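Sn-glycerol-3-phosphate ABC transporter substrate-binding protein UspB (Mycobacterium tuberculosis, PDB 4MFI) probably binds glycerophosphocholine outside the membrane and delivers it to its ABC transporter for uptake. Local coordinates at residues I39-H45 with S68-A74; A147-A151 with I327-T331; P95-D101 with G306-P312. All blocks are in the same frame, centred on the assembly; numbering follows the deposited sequence.

All three contacts serve one mixed sheet. Contacts 1 and 3 pair strands, and contact 2 packs a helix end on the sheet. Contact 1 joins 39-43 to 69-73 in parallel and is partly buried, with K70 and D73 at the exposed side. Contact 3 joins 97-101 to 307-310 in antiparallel fashion and is buried. Strands 39-43 and 97-101 are neighbours, and F41 of contact 1 packs on L309 of contact 3. Contact 2 is buried too, but has no hydrogen bond between its segments. It sets the end of helix 317-330 against strand 144-160, which pairs with 307-310 of contact 3.

Contact 1: I39-H45 with S68-A74; sequences IDFWSSH and SVKLIDA
W42 holds its CG anti to the carbonyl carbon (chi1 -73°), and I72 does the same with its CG1. The two side chains run side by side. I72 CB lies 3.5 Å from W42 CD1. I72 CG2 sits over a face of the indole five-membered ring in a CH-pi contact, 4.2 Å from the ring centroid. A74 CB meets W42 CB at 3.6 Å. K84 makes a cation-pi contact with the same indole. On the other face of the sheet, F41 and L71 both place CG anti to their backbone N. Their side chains point the same way, and F41 CD2 lies 3.6 Å from L71 CD1. The H45 ring brings its edge to L71, with CE1 3.7 Å from L71 CG. H45 NE2 lies 3.6 Å from D73 CB, and the ring crosses that side chain at about a right angle, planes 65° apart. H45 ND1 and S43 OG are both hydrogen-bonded to E53. S43 OG also accepts from H45 N at 2.9 Å, an ST turn. Six backbone bonds tie the strands in parallel, from I39 N to S68 O through to A74 N to S43 O. Helix 50-63 links these strands in a beta-alpha-beta unit. D40 OD1 touches K70 CB, while OD2 forms a salt bridge with K33. The backbone bonds thus fix the pairing, while E53 probably limits rotation of the H45 ring.

Contact 2: A147-A151 with I327-T331; sequences AVPYA and IAFVT
The Y150 ring turns an edge to T331, whose CG2 lies near the ring plane and 4.1 Å from CD1. V330 CG2 approaches the same ring obliquely and is 4.2 Å from CE1. The F339 ring meets it with planes about 35° apart, and Y150 OH is hydrogen-bonded to E53. V148 carries the other half of the contact. Its CB lies 3.6 Å from I327 CG2, and its CG1 is 3.7 Å from T331 OG1. V148 CG1 is anti to the backbone N (chi1 173°), and that brings this methyl within contact of both I327 CG2 and T331 OG1. T331 is the first residue beyond the helix. Its OG1, also hydrogen-bonded to Y131 OH, donates to I327 O at 2.8 Å, and its backbone N bonds the same I327 oxygen at 3.2 Å. The two donors reach I327 O from opposite faces of the carbonyl plane. T331 CG2 presses on P149 O at 3.4 Å, and this buried carbonyl has no polar partner in the model. Y150 and A151 both face A307, which makes a classic beta bulge in strand 144-160. The contact is helix-on-sheet packing in the alpha/beta architecture of a solute-binding protein, with the C-terminal end of helix 317-330 set against a bulged strand.

Contact 3: P95-D101 with G306-P312; sequences PDVVLLD and GAGLAIP
V98 and A310 form a hydrogen-bonded antiparallel pair. V98 N donates to A310 O at 3.0 Å, and A310 N donates to V98 O at 2.9 Å. L100 and G308 make the next such pair, with L100 N to G308 O and G308 N to L100 O both 2.9 Å long. L99 with L309 and D101 with A307 are the non-hydrogen-bonded pairs. Here CA-H...O contacts add to the pairing, such as L99 CA to G308 O. At the P95 end the chemistry changes. P312 has no amide hydrogen to give, and its CG lies only 3.1 Å from P95 O. Neither P95 O nor D96 O, both buried here, has a polar partner in the model. The D96 carboxylate is well supplied instead. Its OD2 takes a salt bridge from K33 and a hydrogen bond from D40 N, and its OD1 forms a salt bridge with R319. At the other end, D101 OD1 caps W104 N at the start of a helix, and OD2 forms a salt bridge with R103. Apolar side chains of valine, leucine and alanine cover both faces between these ends. With CG anti to the backbone N (chi1 -175°) and chi2 at 63°, L99 CD1 reaches A307 CB at 3.6 Å and L309 CD2 at 3.7 Å. On the opposite face, L100 CD1 packs on A310 CB. Strand 97-101 lies between 39-43 and 307-310, and 307-310 in turn pairs with strand 144-160. Helix 317-330 packs against V97 and I311, while Y78 of helix 78-88 touches L99, D101 and A307.

Contact 1: I39-H45 with S68-A74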
ATOM      1  N   ILE A  39      13.217  24.680   0.470  1.00 14.44           N
ATOM      2  CA  ILE A  39      12.655  23.470  -0.112  1.00 12.50           C
ATOM      3  C   ILE A  39      11.195  23.336   0.326  1.00 12.83           C
ATOM      4  O   ILE A  39      10.912  23.241   1.523  1.00 13.92           O
ATOM      5  CB  ILE A  39      13.448  22.229   0.343  1.00 12.47           C
ATOM      6  CG1 ILE A  39      14.897  22.321  -0.151  1.00 12.95           C
ATOM      7  CG2 ILE A  39      12.786  20.944  -0.150  1.00 14.43           C
ATOM      8  CD1 ILE A  39      15.839  21.301   0.476  1.00 13.96           C
ATOM      9  N   ASP A  40      10.273  23.342  -0.636  1.00 11.81           N
ATOM     10  CA  ASP A  40       8.848  23.230  -0.331  1.00 11.82           C
ATOM     11  C   ASP A  40       8.423  21.766  -0.370  1.00  9.90           C
ATOM     12  O   ASP A  40       8.466  21.124  -1.423  1.00 10.67           O
ATOM     13  CB  ASP A  40       8.015  24.073  -1.310  1.00 13.05           C
ATOM     14  CG  ASP A  40       8.194  25.576  -1.100  1.00 16.50           C
ATOM     15  OD1 ASP A  40       8.198  26.025   0.068  1.00 18.73           O
ATOM     16  OD2 ASP A  40       8.346  26.316  -2.102  1.00 19.61           O
ATOM     17  N   PHE A  41       8.047  21.238   0.792  1.00 10.19           N
ATOM     18  CA  PHE A  41       7.665  19.837   0.950  1.00  9.20           C
ATOM     19  C   PHE A  41       6.153  19.768   1.141  1.00 10.45           C
ATOM     20  O   PHE A  41       5.627  20.183   2.178  1.00 11.51           O
ATOM     21  CB  PHE A  41       8.412  19.232   2.149  1.00 11.03           C
ATOM     22  CG  PHE A  41       7.992  17.830   2.507  1.00 10.75           C
ATOM     23  CD1 PHE A  41       7.437  16.976   1.558  1.00 11.23           C
ATOM     24  CD2 PHE A  41       8.150  17.369   3.806  1.00 11.21           C
ATOM     25  CE1 PHE A  41       7.042  15.690   1.902  1.00 12.68           C
ATOM     26  CE2 PHE A  41       7.766  16.080   4.159  1.00 11.61           C
ATOM     27  CZ  PHE A  41       7.214  15.239   3.204  1.00 12.97           C
ATOM     28  N   TRP A  42       5.463  19.262   0.123  1.00 10.54           N
ATOM     29  CA  TRP A  42       4.009  19.130   0.154  1.00 10.03           C
ATOM     30  C   TRP A  42       3.599  17.756   0.653  1.00  9.79           C
ATOM     31  O   TRP A  42       3.838  16.742  -0.010  1.00 10.19           O
ATOM     32  CB  TRP A  42       3.419  19.350  -1.237  1.00 10.41           C
ATOM     33  CG  TRP A  42       3.440  20.773  -1.703  1.00  9.90           C
ATOM     34  CD1 TRP A  42       4.173  21.806  -1.186  1.00 12.04           C
ATOM     35  CD2 TRP A  42       2.681  21.323  -2.785  1.00 11.75           C
ATOM     36  NE1 TRP A  42       3.916  22.963  -1.885  1.00 13.26           N
ATOM     37  CE2 TRP A  42       3.005  22.692  -2.872  1.00 13.22           C
ATOM     38  CE3 TRP A  42       1.760  20.788  -3.691  1.00 13.46           C
ATOM     39  CZ2 TRP A  42       2.443  23.533  -3.835  1.00 15.47           C
ATOM     40  CZ3 TRP A  42       1.203  21.625  -4.645  1.00 14.89           C
ATOM     41  CH2 TRP A  42       1.544  22.980  -4.708  1.00 15.44           C
ATOM     42  N   SER A  43       2.975  17.729   1.826  1.00  9.23           N
ATOM     43  CA  SER A  43       2.554  16.482   2.450  1.00  9.70           C
ATOM     44  C   SER A  43       1.111  16.565   2.942  1.00 11.44           C
ATOM     45  O   SER A  43       0.605  17.651   3.240  1.00 13.76           O
ATOM     46  CB  SER A  43       3.476  16.160   3.628  1.00 10.83           C
ATOM     47  OG  SER A  43       3.070  14.973   4.286  1.00 12.08           O
ATOM     48  N   SER A  44       0.454  15.413   3.017  1.00 10.88           N
ATOM     49  CA  SER A  44      -0.857  15.318   3.647  1.00 12.17           C
ATOM     50  C   SER A  44      -0.719  14.870   5.100  1.00 11.17           C
ATOM     51  O   SER A  44      -1.717  14.669   5.793  1.00 12.59           O
ATOM     52  CB  SER A  44      -1.739  14.330   2.887  1.00 14.42           C
ATOM     53  OG  SER A  44      -1.077  13.086   2.751  1.00 16.00           O
ATOM     54  N   HIS A  45       0.523  14.726   5.555  1.00 11.98           N
ATOM     55  CA  HIS A  45       0.804  14.274   6.917  1.00 12.08           C
ATOM     56  C   HIS A  45       0.106  12.947   7.221  1.00 11.82           C
ATOM     57  O   HIS A  45      -0.664  12.859   8.182  1.00 13.48           O
ATOM     58  CB  HIS A  45       0.368  15.324   7.951  1.00 14.15           C
ATOM     59  CG  HIS A  45       0.693  16.737   7.570  1.00 14.68           C
ATOM     60  ND1 HIS A  45       1.965  17.147   7.234  1.00 17.28           N
ATOM     61  CD2 HIS A  45      -0.091  17.838   7.484  1.00 16.31           C
ATOM     62  CE1 HIS A  45       1.949  18.438   6.949  1.00 17.61           C
ATOM     63  NE2 HIS A  45       0.714  18.883   7.097  1.00 19.13           N
ATOM     64  N   SER A  68      16.945  25.054   4.129  1.00 19.62           N
ATOM     65  CA  SER A  68      15.775  25.036   4.995  1.00 21.22           C
ATOM     66  C   SER A  68      14.590  24.436   4.250  1.00 18.55           C
ATOM     67  O   SER A  68      14.511  24.506   3.019  1.00 18.92           O
ATOM     68  CB  SER A  68      15.440  26.436   5.498  1.00 27.88           C
ATOM     69  OG  SER A  68      15.125  27.293   4.419  1.00 32.20           O
ATOM     70  N   VAL A  69      13.680  23.836   5.004  1.00 16.08           N
ATOM     71  CA  VAL A  69      12.518  23.171   4.434  1.00 15.29           C
ATOM     72  C   VAL A  69      11.241  23.772   5.000  1.00 16.57           C
ATOM     73  O   VAL A  69      11.136  24.023   6.203  1.00 19.39           O
ATOM     74  CB  VAL A  69      12.537  21.657   4.746  1.00 14.82           C
ATOM     75  CG1 VAL A  69      11.349  20.964   4.093  1.00 15.58           C
ATOM     76  CG2 VAL A  69      13.842  21.029   4.280  1.00 16.34           C
ATOM     77  N   LYS A  70      10.278  24.016   4.121  1.00 14.50           N
ATOM     78  CA  LYS A  70       8.964  24.479   4.524  1.00 16.24           C
ATOM     79  C   LYS A  70       7.985  23.316   4.373  1.00 15.60           C
ATOM     80  O   LYS A  70       7.824  22.769   3.276  1.00 15.07           O
ATOM     81  CB  LYS A  70       8.547  25.664   3.650  1.00 20.07           C
ATOM     82  CG  LYS A  70       7.151  26.196   3.899  1.00 25.56           C
ATOM     83  CD  LYS A  70       6.910  26.561   5.352  1.00 30.68           C
ATOM     84  CE  LYS A  70       5.498  27.112   5.534  1.00 33.53           C
ATOM     85  NZ  LYS A  70       5.172  27.397   6.963  1.00 35.62           N
ATOM     86  N   LEU A  71       7.363  22.922   5.481  1.00 13.32           N
ATOM     87  CA  LEU A  71       6.350  21.874   5.461  1.00 13.90           C
ATOM     88  C   LEU A  71       5.005  22.495   5.122  1.00 14.54           C
ATOM     89  O   LEU A  71       4.493  23.340   5.859  1.00 17.01           O
ATOM     90  CB  LEU A  71       6.282  21.163   6.814  1.00 14.33           C
ATOM     91  CG  LEU A  71       5.295  19.995   6.923  1.00 14.19           C
ATOM     92  CD1 LEU A  71       5.679  18.879   5.965  1.00 14.99           C
ATOM     93  CD2 LEU A  71       5.230  19.469   8.353  1.00 14.97           C
ATOM     94  N   ILE A  72       4.447  22.087   3.988  1.00 14.41           N
ATOM     95  CA  ILE A  72       3.190  22.628   3.505  1.00 16.45           C
ATOM     96  C   ILE A  72       2.093  21.589   3.695  1.00 16.02           C
ATOM     97  O   ILE A  72       2.250  20.451   3.262  1.00 15.94           O
ATOM     98  CB  ILE A  72       3.285  22.950   2.001  1.00 18.48           C
ATOM     99  CG1 ILE A  72       4.428  23.929   1.725  1.00 22.08           C
ATOM    100  CG2 ILE A  72       1.964  23.497   1.481  1.00 18.37           C
ATOM    101  CD1 ILE A  72       4.225  25.266   2.366  1.00 25.83           C
ATOM    102  N   ASP A  73       0.996  21.970   4.351  1.00 18.58           N
ATOM    103  CA  ASP A  73      -0.186  21.110   4.411  1.00 20.12           C
ATOM    104  C   ASP A  73      -0.877  21.164   3.052  1.00 18.99           C
ATOM    105  O   ASP A  73      -1.616  22.107   2.750  1.00 20.63           O
ATOM    106  CB  ASP A  73      -1.143  21.553   5.522  1.00 25.35           C
ATOM    107  CG  ASP A  73      -2.243  20.528   5.800  1.00 30.51           C
ATOM    108  OD1 ASP A  73      -2.484  19.643   4.946  1.00 30.45           O
ATOM    109  OD2 ASP A  73      -2.874  20.610   6.879  1.00 34.99           O
ATOM    110  N   ALA A  74      -0.636  20.141   2.242  1.00 16.81           N
ATOM    111  CA  ALA A  74      -1.075  20.139   0.852  1.00 15.80           C
ATOM    112  C   ALA A  74      -2.395  19.396   0.658  1.00 15.38           C
ATOM    113  O   ALA A  74      -2.862  19.227  -0.469  1.00 17.27           O
ATOM    114  CB  ALA A  74       0.013  19.539  -0.036  1.00 14.30           C
TER

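Contact 2: A147-A151 with I327-T331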
ATOM      1  N   ALA A 147      10.013   7.932  -7.721  1.00  6.70           N
ATOM      2  CA  ALA A 147       9.797   8.334  -6.337  1.00  5.65           C
ATOM      3  C   ALA A 147      10.588   7.431  -5.408  1.00  6.11           C
ATOM      4  O   ALA A 147      11.169   6.439  -5.847  1.00  7.12           O
ATOM      5  CB  ALA A 147       8.307   8.296  -5.980  1.00  6.99           C
ATOM      6  N   VAL A 148      10.608   7.794  -4.128  1.00  6.45           N
ATOM      7  CA  VAL A 148      11.268   7.024  -3.077  1.00  6.14           C
ATOM      8  C   VAL A 148      10.194   6.690  -2.031  1.00  5.90           C
ATOM      9  O   VAL A 148       9.414   7.561  -1.655  1.00  5.88           O
ATOM     10  CB  VAL A 148      12.410   7.861  -2.444  1.00  6.76           C
ATOM     11  CG1 VAL A 148      13.019   7.164  -1.229  1.00  8.37           C
ATOM     12  CG2 VAL A 148      13.487   8.176  -3.477  1.00  8.29           C
ATOM     13  N   PRO A 149      10.140   5.432  -1.559  1.00  5.80           N
ATOM     14  CA  PRO A 149       9.095   5.070  -0.590  1.00  5.22           C
ATOM     15  C   PRO A 149       9.205   5.866   0.709  1.00  6.30           C
ATOM     16  O   PRO A 149      10.319   6.124   1.176  1.00  7.58           O
ATOM     17  CB  PRO A 149       9.369   3.587  -0.318  1.00  6.18           C
ATOM     18  CG  PRO A 149      10.834   3.412  -0.628  1.00  6.62           C
ATOM     19  CD  PRO A 149      11.062   4.312  -1.818  1.00  5.99           C
ATOM     20  N   TYR A 150       8.064   6.242   1.284  1.00  6.03           N
ATOM     21  CA  TYR A 150       8.043   7.125   2.450  1.00  5.89           C
ATOM     22  C   TYR A 150       7.060   6.637   3.516  1.00  6.96           C
ATOM     23  O   TYR A 150       7.459   6.325   4.638  1.00  8.84           O
ATOM     24  CB  TYR A 150       7.681   8.535   1.994  1.00  7.23           C
ATOM     25  CG  TYR A 150       7.541   9.586   3.076  1.00  8.28           C
ATOM     26  CD1 TYR A 150       8.655  10.076   3.757  1.00 10.10           C
ATOM     27  CD2 TYR A 150       6.298  10.135   3.375  1.00  8.84           C
ATOM     28  CE1 TYR A 150       8.528  11.067   4.721  1.00 11.39           C
ATOM     29  CE2 TYR A 150       6.159  11.128   4.338  1.00  9.86           C
ATOM     30  CZ  TYR A 150       7.275  11.588   5.008  1.00 10.88           C
ATOM     31  OH  TYR A 150       7.140  12.582   5.953  1.00 12.10           O
ATOM     32  N   ALA A 151       5.777   6.569   3.162  1.00  6.65           N
ATOM     33  CA  ALA A 151       4.731   6.136   4.091  1.00  5.52           C
ATOM     34  C   ALA A 151       4.084   4.884   3.516  1.00  5.99           C
ATOM     35  O   ALA A 151       3.108   4.966   2.765  1.00  6.70           O
ATOM     36  CB  ALA A 151       3.694   7.239   4.276  1.00  7.36           C
ATOM     37  N   ILE A 327      14.923  14.073   0.480  1.00  8.29           N
ATOM     38  CA  ILE A 327      14.217  12.801   0.382  1.00  7.90           C
ATOM     39  C   ILE A 327      15.080  11.652   0.885  1.00  7.84           C
ATOM     40  O   ILE A 327      14.606  10.817   1.654  1.00  8.38           O
ATOM     41  CB  ILE A 327      13.769  12.521  -1.064  1.00  8.48           C
ATOM     42  CG1 ILE A 327      12.653  13.485  -1.469  1.00  8.63           C
ATOM     43  CG2 ILE A 327      13.283  11.091  -1.214  1.00  9.81           C
ATOM     44  CD1 ILE A 327      12.319  13.417  -2.937  1.00  9.53           C
ATOM     45  N   ALA A 328      16.342  11.620   0.464  1.00  8.69           N
ATOM     46  CA  ALA A 328      17.245  10.550   0.877  1.00  9.05           C
ATOM     47  C   ALA A 328      17.501  10.600   2.382  1.00  9.80           C
ATOM     48  O   ALA A 328      17.622   9.561   3.040  1.00 11.45           O
ATOM     49  CB  ALA A 328      18.561  10.630   0.106  1.00  9.74           C
ATOM     50  N   PHE A 329      17.588  11.806   2.933  1.00  9.05           N
ATOM     51  CA  PHE A 329      17.852  11.941   4.360  1.00  8.25           C
ATOM     52  C   PHE A 329      16.674  11.467   5.211  1.00  9.09           C
ATOM     53  O   PHE A 329      16.851  10.688   6.150  1.00  9.73           O
ATOM     54  CB  PHE A 329      18.225  13.382   4.719  1.00  9.90           C
ATOM     55  CG  PHE A 329      18.499  13.580   6.178  1.00 11.38           C
ATOM     56  CD1 PHE A 329      19.752  13.305   6.705  1.00 13.33           C
ATOM     57  CD2 PHE A 329      17.495  14.018   7.032  1.00 11.64           C
ATOM     58  CE1 PHE A 329      20.003  13.474   8.060  1.00 14.86           C
ATOM     59  CE2 PHE A 329      17.737  14.191   8.378  1.00 13.70           C
ATOM     60  CZ  PHE A 329      18.990  13.918   8.897  1.00 14.34           C
ATOM     61  N   VAL A 330      15.469  11.925   4.888  1.00  8.25           N
ATOM     62  CA  VAL A 330      14.327  11.595   5.737  1.00  8.65           C
ATOM     63  C   VAL A 330      13.918  10.129   5.617  1.00  9.21           C
ATOM     64  O   VAL A 330      13.165   9.625   6.455  1.00 10.09           O
ATOM     65  CB  VAL A 330      13.119  12.538   5.528  1.00  9.16           C
ATOM     66  CG1 VAL A 330      13.526  13.984   5.790  1.00 10.59           C
ATOM     67  CG2 VAL A 330      12.514  12.373   4.127  1.00 10.81           C
ATOM     68  N   THR A 331      14.426   9.448   4.589  1.00  8.97           N
ATOM     69  CA  THR A 331      14.195   8.011   4.429  1.00  9.03           C
ATOM     70  C   THR A 331      15.462   7.191   4.679  1.00 10.01           C
ATOM     71  O   THR A 331      15.573   6.040   4.230  1.00 10.51           O
ATOM     72  CB  THR A 331      13.601   7.658   3.042  1.00  8.47           C
ATOM     73  OG1 THR A 331      14.517   8.046   2.011  1.00  8.81           O
ATOM     74  CG2 THR A 331      12.247   8.340   2.839  1.00  9.64           C
TER

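Contact 3: P95-D101 with G306-P312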
ATOM      1  N   PRO A  95       5.829  22.274  -5.800  1.00 12.47           N
ATOM      2  CA  PRO A  95       6.643  21.825  -4.668  1.00 12.08           C
ATOM      3  C   PRO A  95       8.014  21.366  -5.147  1.00 11.05           C
ATOM      4  O   PRO A  95       8.180  21.055  -6.332  1.00 11.73           O
ATOM      5  CB  PRO A  95       5.858  20.627  -4.131  1.00 12.35           C
ATOM      6  CG  PRO A  95       5.055  20.135  -5.311  1.00 12.05           C
ATOM      7  CD  PRO A  95       4.673  21.392  -6.045  1.00 12.38           C
ATOM      8  N   ASP A  96       8.984  21.325  -4.243  1.00 10.57           N
ATOM      9  CA  ASP A  96      10.255  20.667  -4.530  1.00  9.79           C
ATOM     10  C   ASP A  96      10.166  19.172  -4.274  1.00  9.22           C
ATOM     11  O   ASP A  96      10.818  18.369  -4.956  1.00  9.01           O
ATOM     12  CB  ASP A  96      11.368  21.263  -3.672  1.00 10.74           C
ATOM     13  CG  ASP A  96      11.652  22.697  -4.028  1.00 11.57           C
ATOM     14  OD1 ASP A  96      12.472  22.934  -4.941  1.00 13.05           O
ATOM     15  OD2 ASP A  96      11.037  23.589  -3.407  1.00 12.41           O
ATOM     16  N   VAL A  97       9.360  18.811  -3.277  1.00  8.90           N
ATOM     17  CA  VAL A  97       9.172  17.422  -2.862  1.00  7.79           C
ATOM     18  C   VAL A  97       7.681  17.232  -2.652  1.00  8.71           C
ATOM     19  O   VAL A  97       7.052  18.009  -1.931  1.00  9.37           O
ATOM     20  CB  VAL A  97       9.931  17.116  -1.549  1.00  8.00           C
ATOM     21  CG1 VAL A  97       9.641  15.695  -1.075  1.00  9.58           C
ATOM     22  CG2 VAL A  97      11.430  17.324  -1.740  1.00  9.69           C
ATOM     23  N   VAL A  98       7.106  16.228  -3.302  1.00  7.45           N
ATOM     24  CA  VAL A  98       5.663  16.014  -3.220  1.00  7.95           C
ATOM     25  C   VAL A  98       5.319  14.559  -2.907  1.00  6.97           C
ATOM     26  O   VAL A  98       5.921  13.626  -3.451  1.00  7.34           O
ATOM     27  CB  VAL A  98       4.924  16.509  -4.503  1.00  8.34           C
ATOM     28  CG1 VAL A  98       5.397  15.745  -5.744  1.00  8.47           C
ATOM     29  CG2 VAL A  98       3.417  16.411  -4.337  1.00 10.06           C
ATOM     30  N   LEU A  99       4.356  14.375  -2.007  1.00  7.74           N
ATOM     31  CA  LEU A  99       3.912  13.050  -1.590  1.00  8.23           C
ATOM     32  C   LEU A  99       2.835  12.512  -2.543  1.00  7.32           C
ATOM     33  O   LEU A  99       1.727  13.053  -2.613  1.00  9.48           O
ATOM     34  CB  LEU A  99       3.362  13.130  -0.167  1.00 10.18           C
ATOM     35  CG  LEU A  99       2.940  11.824   0.506  1.00 10.55           C
ATOM     36  CD1 LEU A  99       4.146  10.905   0.656  1.00 11.57           C
ATOM     37  CD2 LEU A  99       2.318  12.102   1.865  1.00 14.76           C
ATOM     38  N   LEU A 100       3.166  11.452  -3.278  1.00  7.05           N
ATOM     39  CA  LEU A 100       2.256  10.880  -4.276  1.00  6.40           C
ATOM     40  C   LEU A 100       1.972   9.415  -3.965  1.00  6.66           C
ATOM     41  O   LEU A 100       2.902   8.648  -3.674  1.00  7.31           O
ATOM     42  CB  LEU A 100       2.860  11.007  -5.676  1.00  7.19           C
ATOM     43  CG  LEU A 100       3.095  12.438  -6.165  1.00  7.84           C
ATOM     44  CD1 LEU A 100       3.780  12.437  -7.527  1.00  9.55           C
ATOM     45  CD2 LEU A 100       1.772  13.198  -6.235  1.00  9.06           C
ATOM     46  N   ASP A 101       0.700   9.020  -4.025  1.00  5.79           N
ATOM     47  CA  ASP A 101       0.355   7.643  -3.658  1.00  5.51           C
ATOM     48  C   ASP A 101       0.623   6.626  -4.766  1.00  5.73           C
ATOM     49  O   ASP A 101       1.158   6.964  -5.833  1.00  6.31           O
ATOM     50  CB  ASP A 101      -1.056   7.504  -3.038  1.00  6.54           C
ATOM     51  CG  ASP A 101      -2.194   7.519  -4.057  1.00  7.44           C
ATOM     52  OD1 ASP A 101      -1.974   7.470  -5.279  1.00  7.82           O
ATOM     53  OD2 ASP A 101      -3.358   7.542  -3.611  1.00 10.67           O
ATOM     54  N   GLY A 306       0.473   2.611  -0.038  1.00  6.78           N
ATOM     55  CA  GLY A 306       0.906   3.874   0.538  1.00  6.22           C
ATOM     56  C   GLY A 306       1.498   4.841  -0.471  1.00  5.51           C
ATOM     57  O   GLY A 306       1.134   4.820  -1.648  1.00  7.30           O
ATOM     58  N   ALA A 307       2.424   5.680  -0.012  1.00  5.68           N
ATOM     59  CA  ALA A 307       2.886   6.817  -0.807  1.00  5.44           C
ATOM     60  C   ALA A 307       4.389   7.048  -0.735  1.00  5.92           C
ATOM     61  O   ALA A 307       5.048   6.688   0.251  1.00  6.36           O
ATOM     62  CB  ALA A 307       2.150   8.082  -0.381  1.00  7.19           C
ATOM     63  N   GLY A 308       4.914   7.670  -1.788  1.00  5.40           N
ATOM     64  CA  GLY A 308       6.323   7.983  -1.899  1.00  5.26           C
ATOM     65  C   GLY A 308       6.574   9.453  -2.168  1.00  5.77           C
ATOM     66  O   GLY A 308       5.642  10.226  -2.408  1.00  7.59           O
ATOM     67  N   LEU A 309       7.844   9.838  -2.148  1.00  5.83           N
ATOM     68  CA  LEU A 309       8.235  11.225  -2.374  1.00  6.56           C
ATOM     69  C   LEU A 309       8.845  11.395  -3.760  1.00  6.74           C
ATOM     70  O   LEU A 309       9.760  10.649  -4.137  1.00  7.17           O
ATOM     71  CB  LEU A 309       9.243  11.666  -1.309  1.00  7.13           C
ATOM     72  CG  LEU A 309       8.768  11.600   0.140  1.00  8.22           C
ATOM     73  CD1 LEU A 309       9.882  12.025   1.096  1.00 11.60           C
ATOM     74  CD2 LEU A 309       7.534  12.471   0.334  1.00 10.37           C
ATOM     75  N   ALA A 310       8.336  12.369  -4.513  1.00  6.24           N
ATOM     76  CA  ALA A 310       8.779  12.618  -5.884  1.00  5.93           C
ATOM     77  C   ALA A 310       9.280  14.053  -6.045  1.00  6.81           C
ATOM     78  O   ALA A 310       8.961  14.927  -5.238  1.00  7.56           O
ATOM     79  CB  ALA A 310       7.632  12.359  -6.858  1.00  7.05           C
ATOM     80  N   ILE A 311      10.046  14.286  -7.105  1.00  7.80           N
ATOM     81  CA  ILE A 311      10.612  15.598  -7.401  1.00  8.30           C
ATOM     82  C   ILE A 311      10.093  16.061  -8.760  1.00  8.33           C
ATOM     83  O   ILE A 311      10.365  15.427  -9.775  1.00 10.07           O
ATOM     84  CB  ILE A 311      12.157  15.525  -7.456  1.00  8.17           C
ATOM     85  CG1 ILE A 311      12.723  14.976  -6.143  1.00  8.93           C
ATOM     86  CG2 ILE A 311      12.768  16.888  -7.786  1.00 10.00           C
ATOM     87  CD1 ILE A 311      14.239  14.780  -6.182  1.00  9.51           C
ATOM     88  N   PRO A 312       9.336  17.167  -8.789  1.00  8.42           N
ATOM     89  CA  PRO A 312       8.834  17.669 -10.074  1.00  9.62           C
ATOM     90  C   PRO A 312       9.938  17.968 -11.089  1.00 11.36           C
ATOM     91  O   PRO A 312      11.036  18.419 -10.730  1.00 11.98           O
ATOM     92  CB  PRO A 312       8.113  18.959  -9.680  1.00 10.34           C
ATOM     93  CG  PRO A 312       7.641  18.683  -8.277  1.00 11.52           C
ATOM     94  CD  PRO A 312       8.790  17.927  -7.651  1.00 10.37           C
TER